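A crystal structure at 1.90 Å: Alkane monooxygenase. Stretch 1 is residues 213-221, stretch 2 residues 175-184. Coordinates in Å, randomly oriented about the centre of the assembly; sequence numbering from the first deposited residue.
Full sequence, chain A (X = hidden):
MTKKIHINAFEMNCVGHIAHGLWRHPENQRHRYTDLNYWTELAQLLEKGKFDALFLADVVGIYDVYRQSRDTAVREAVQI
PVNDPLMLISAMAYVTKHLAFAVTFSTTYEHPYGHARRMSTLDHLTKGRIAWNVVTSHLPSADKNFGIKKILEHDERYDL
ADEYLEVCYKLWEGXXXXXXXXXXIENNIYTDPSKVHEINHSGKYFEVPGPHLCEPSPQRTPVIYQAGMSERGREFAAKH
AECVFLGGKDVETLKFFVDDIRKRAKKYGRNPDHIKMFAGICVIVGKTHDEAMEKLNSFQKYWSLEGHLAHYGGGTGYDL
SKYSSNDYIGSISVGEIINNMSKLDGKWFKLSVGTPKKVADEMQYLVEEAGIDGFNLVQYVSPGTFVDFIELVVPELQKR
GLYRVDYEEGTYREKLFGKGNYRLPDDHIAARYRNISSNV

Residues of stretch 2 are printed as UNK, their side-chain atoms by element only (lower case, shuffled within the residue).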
# COMPACT_ATOMS: atom_id res chain seq x y z
N LEU A 213 4.97 -25.02 -1.69
CA LEU A 213 5.83 -25.53 -0.62
C LEU A 213 5.18 -25.43 0.78
O LEU A 213 5.62 -26.08 1.70
CB LEU A 213 7.16 -24.74 -0.63
CG LEU A 213 8.13 -25.06 -1.82
CD1 LEU A 213 9.32 -24.08 -1.90
CD2 LEU A 213 8.62 -26.54 -1.87
N CYS A 214 4.12 -24.62 0.91
CA CYS A 214 3.53 -24.30 2.21
C CYS A 214 2.13 -24.89 2.41
O CYS A 214 1.34 -25.06 1.46
CB CYS A 214 3.48 -22.76 2.41
SG CYS A 214 4.94 -21.90 1.89
N GLU A 215 1.81 -25.19 3.65
CA GLU A 215 0.50 -25.70 4.00
C GLU A 215 -0.47 -24.53 4.07
O GLU A 215 -0.01 -23.38 4.22
CB GLU A 215 0.54 -26.47 5.31
CG GLU A 215 0.70 -25.57 6.60
CD GLU A 215 0.78 -26.45 7.84
OE1 GLU A 215 -0.31 -26.77 8.37
OE2 GLU A 215 1.92 -26.84 8.26
N PRO A 216 -1.80 -24.81 3.94
CA PRO A 216 -2.82 -23.73 4.07
C PRO A 216 -2.66 -22.86 5.34
O PRO A 216 -2.50 -23.37 6.47
CB PRO A 216 -4.17 -24.47 4.04
CG PRO A 216 -3.88 -25.73 3.25
CD PRO A 216 -2.42 -26.12 3.61
N SER A 217 -2.68 -21.54 5.12
CA SER A 217 -2.49 -20.56 6.19
C SER A 217 -3.87 -19.91 6.41
O SER A 217 -4.80 -20.21 5.59
CB SER A 217 -1.43 -19.57 5.76
OG SER A 217 -1.89 -18.85 4.61
N PRO A 218 -4.05 -19.08 7.48
CA PRO A 218 -5.40 -18.56 7.83
C PRO A 218 -6.17 -17.88 6.69
O PRO A 218 -7.33 -18.19 6.49
CB PRO A 218 -5.10 -17.59 9.00
CG PRO A 218 -3.94 -18.26 9.66
CD PRO A 218 -3.06 -18.58 8.48
N GLN A 219 -5.53 -16.98 5.95
CA GLN A 219 -6.15 -16.29 4.83
C GLN A 219 -5.97 -16.98 3.49
O GLN A 219 -6.68 -16.63 2.52
CB GLN A 219 -5.56 -14.90 4.71
CG GLN A 219 -5.90 -14.00 5.88
CD GLN A 219 -5.43 -12.57 5.68
OE1 GLN A 219 -4.24 -12.30 5.54
NE2 GLN A 219 -6.35 -11.65 5.74
N ARG A 220 -4.98 -17.87 3.43
CA ARG A 220 -4.41 -18.47 2.21
C ARG A 220 -3.81 -17.42 1.27
O ARG A 220 -2.59 -17.34 1.20
CB ARG A 220 -5.40 -19.42 1.47
CG ARG A 220 -5.71 -20.78 2.18
CD ARG A 220 -6.65 -21.51 1.18
NE ARG A 220 -6.96 -22.90 1.47
CZ ARG A 220 -6.27 -23.93 0.98
NH1 ARG A 220 -5.21 -23.73 0.21
NH2 ARG A 220 -6.66 -25.18 1.26
N THR A 221 -4.64 -16.68 0.53
CA THR A 221 -4.18 -15.53 -0.26
C THR A 221 -4.16 -14.29 0.67
O THR A 221 -5.15 -14.02 1.38
CB THR A 221 -5.09 -15.30 -1.49
OG1 THR A 221 -5.07 -16.47 -2.32
CG2 THR A 221 -4.70 -14.05 -2.27
N UNK A 175 -3.37 -25.68 -4.45
CA UNK A 175 -2.39 -26.73 -4.39
C UNK A 175 -2.62 -27.72 -3.24
O UNK A 175 -2.61 -28.94 -3.44
o UNK A 175 -0.00 -27.13 -4.28
c UNK A 175 -1.00 -26.13 -4.38
N UNK A 176 -2.83 -27.21 -2.03
CA UNK A 176 -3.09 -28.04 -0.86
C UNK A 176 -4.55 -27.83 -0.52
O UNK A 176 -4.97 -26.68 -0.43
n UNK A 176 1.31 -27.73 -0.63
c UNK A 176 -2.27 -27.59 0.35
c UNK A 176 -0.77 -27.76 0.22
c UNK A 176 -0.06 -28.95 2.43
c UNK A 176 0.11 -28.37 1.16
c UNK A 176 0.02 -27.37 -0.86
c UNK A 176 1.40 -28.31 0.61
c UNK A 176 1.06 -29.45 3.10
c UNK A 176 2.33 -29.39 2.53
c UNK A 176 2.52 -28.82 1.29
N UNK A 177 -5.27 -28.92 -0.27
CA UNK A 177 -6.66 -28.89 0.14
C UNK A 177 -6.77 -28.43 1.61
O UNK A 177 -5.81 -28.54 2.38
c UNK A 177 -7.22 -30.77 -1.51
c UNK A 177 -7.97 -32.08 -1.75
o UNK A 177 -7.50 -32.89 -2.60
c UNK A 177 -7.27 -30.28 -0.05
o UNK A 177 -9.00 -32.30 -1.06
N UNK A 178 -7.94 -27.90 1.98
CA UNK A 178 -8.17 -27.38 3.34
C UNK A 178 -7.59 -28.14 4.51
O UNK A 178 -6.91 -27.55 5.37
o UNK A 178 -11.27 -25.47 3.07
c UNK A 178 -10.08 -25.82 2.90
c UNK A 178 -9.64 -27.08 3.59
o UNK A 178 -9.25 -25.17 2.21
N UNK A 179 -7.88 -29.43 4.54
CA UNK A 179 -7.52 -30.29 5.64
C UNK A 179 -6.41 -31.26 5.22
O UNK A 179 -6.41 -32.41 5.65
c UNK A 179 -9.93 -30.18 6.50
c UNK A 179 -8.76 -31.09 6.06
n UNK A 179 -9.70 -29.37 7.54
o UNK A 179 -11.04 -30.24 5.93
N UNK A 180 -5.50 -30.81 4.36
CA UNK A 180 -4.42 -31.66 3.89
C UNK A 180 -3.57 -32.13 5.07
O UNK A 180 -3.16 -33.31 5.14
c UNK A 180 -3.54 -30.92 2.84
N UNK A 181 -3.31 -31.21 6.00
CA UNK A 181 -2.48 -31.51 7.15
C UNK A 181 -3.35 -32.12 8.23
O UNK A 181 -4.31 -31.51 8.68
c UNK A 181 -0.82 -30.62 8.86
c UNK A 181 -1.71 -30.26 7.66
c UNK A 181 -0.84 -29.64 6.52
N UNK A 182 -3.04 -33.35 8.63
CA UNK A 182 -3.87 -34.04 9.62
C UNK A 182 -3.12 -34.38 10.92
O UNK A 182 -3.74 -34.58 11.98
c UNK A 182 -4.07 -37.62 7.92
c UNK A 182 -4.56 -35.29 9.00
c UNK A 182 -5.55 -34.83 7.89
c UNK A 182 -3.52 -36.28 8.44
N UNK A 183 -1.78 -34.44 10.85
CA UNK A 183 -0.93 -34.68 12.04
C UNK A 183 -1.39 -35.95 12.75
O UNK A 183 -1.60 -35.97 13.96
c UNK A 183 -0.86 -33.42 12.97
c UNK A 183 -0.48 -32.15 12.21
n UNK A 183 -0.51 -29.67 12.14
c UNK A 183 -1.60 -28.98 11.77
n UNK A 183 -2.80 -29.33 12.25
n UNK A 183 -1.51 -27.93 10.92
c UNK A 183 -0.50 -30.84 13.04
N UNK A 184 -1.56 -37.01 11.96
CA UNK A 184 -2.16 -38.27 12.41
C UNK A 184 -1.07 -39.22 12.92
O UNK A 184 -0.43 -39.91 12.14
c UNK A 184 -3.61 -40.27 11.62
o UNK A 184 -4.44 -40.75 10.80
c UNK A 184 -2.92 -38.92 11.24
o UNK A 184 -3.33 -40.86 12.70
O HOH W 1 -2.73 -24.48 -1.29
O HOH W 2 1.70 -28.05 10.63

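Position 175 carries one carbon and then one oxygen, and that oxygen comes no nearer to stretch 1 than 6.0 Å from Leu213 N: Ser175, a hydroxyl with no part in the contact.

Position 176 has one carbon followed by fused five- and six-membered rings holding eight carbons and one nitrogen, an indole. One ring face is covered by Cys214 O and by Glu215 CA, the latter 3.9 Å from the six-membered ring centroid and 21° off the ring normal, a CH-pi contact. This is Trp176; its CB also packs against Pro216 CD at 3.6 Å. Although Trp176 NE1 lies 3.4 Å from Cys214 O, the angle is too poor for a hydrogen bond.

Position 177 shows three carbons, the third bearing two oxygens, with CA-to-CB directed away from stretch 1. It is Glu177, which meets stretch 1 through its backbone: Glu177 O is 3.5 Å from Pro216 CG.

Position 178 has two carbons, the second carrying two oxygens. CA-to-CB points away, yet one carboxylate oxygen comes within 2.8 Å of Arg220 NH2. The residue is Asp178, and that oxygen is OD2.

Position 179 has two carbons, the second bearing one oxygen and one nitrogen, and no contact with stretch 1: Asn179.

Position 180 has a single side-chain carbon, CB, nearest to Pro216 CD at 5.0 Å: Ala180. It closes a type I turn begun at Glu177, with Ala180 N donating to Glu177 O at 3.0 Å.

Position 181 has one carbon carrying two more, and one of these lies 3.5 Å from Glu215 OE1: Val181, through CG2.

Position 182 has four carbons forked at the first, one arm two carbons long, and is out of reach: Ile182.

Position 183 has three carbons, a nitrogen, then a carbon with two nitrogens, one lying 3.0 Å from Glu215 OE1. This is Arg183, whose NH2 forms that salt bridge; the hydrogen bond within it is weak, at 124°. Water 2 links the same pair, accepting from Arg183 NE (3.1 Å) and donating to Glu215 OE2 (2.7 Å).

Position 184 has two carbons, the second with two oxygens, and makes no contact: Asp184.

The contact buries 412 Å² in total. Its apolar part is the indole against Glu215 and Pro216. Alongside, the Arg220 guanidinium joins backbone to carboxylate: NH1 and NH2 donate to Trp176 O at 3.0 and 2.8 Å, while NH2 also donates to Asp178 OD2 at 2.8 Å in a salt bridge. Both acceptors lie near the guanidinium plane, as in-plane N-H donors require.

Stretch 2 (175-184) SWEDNAVIRD
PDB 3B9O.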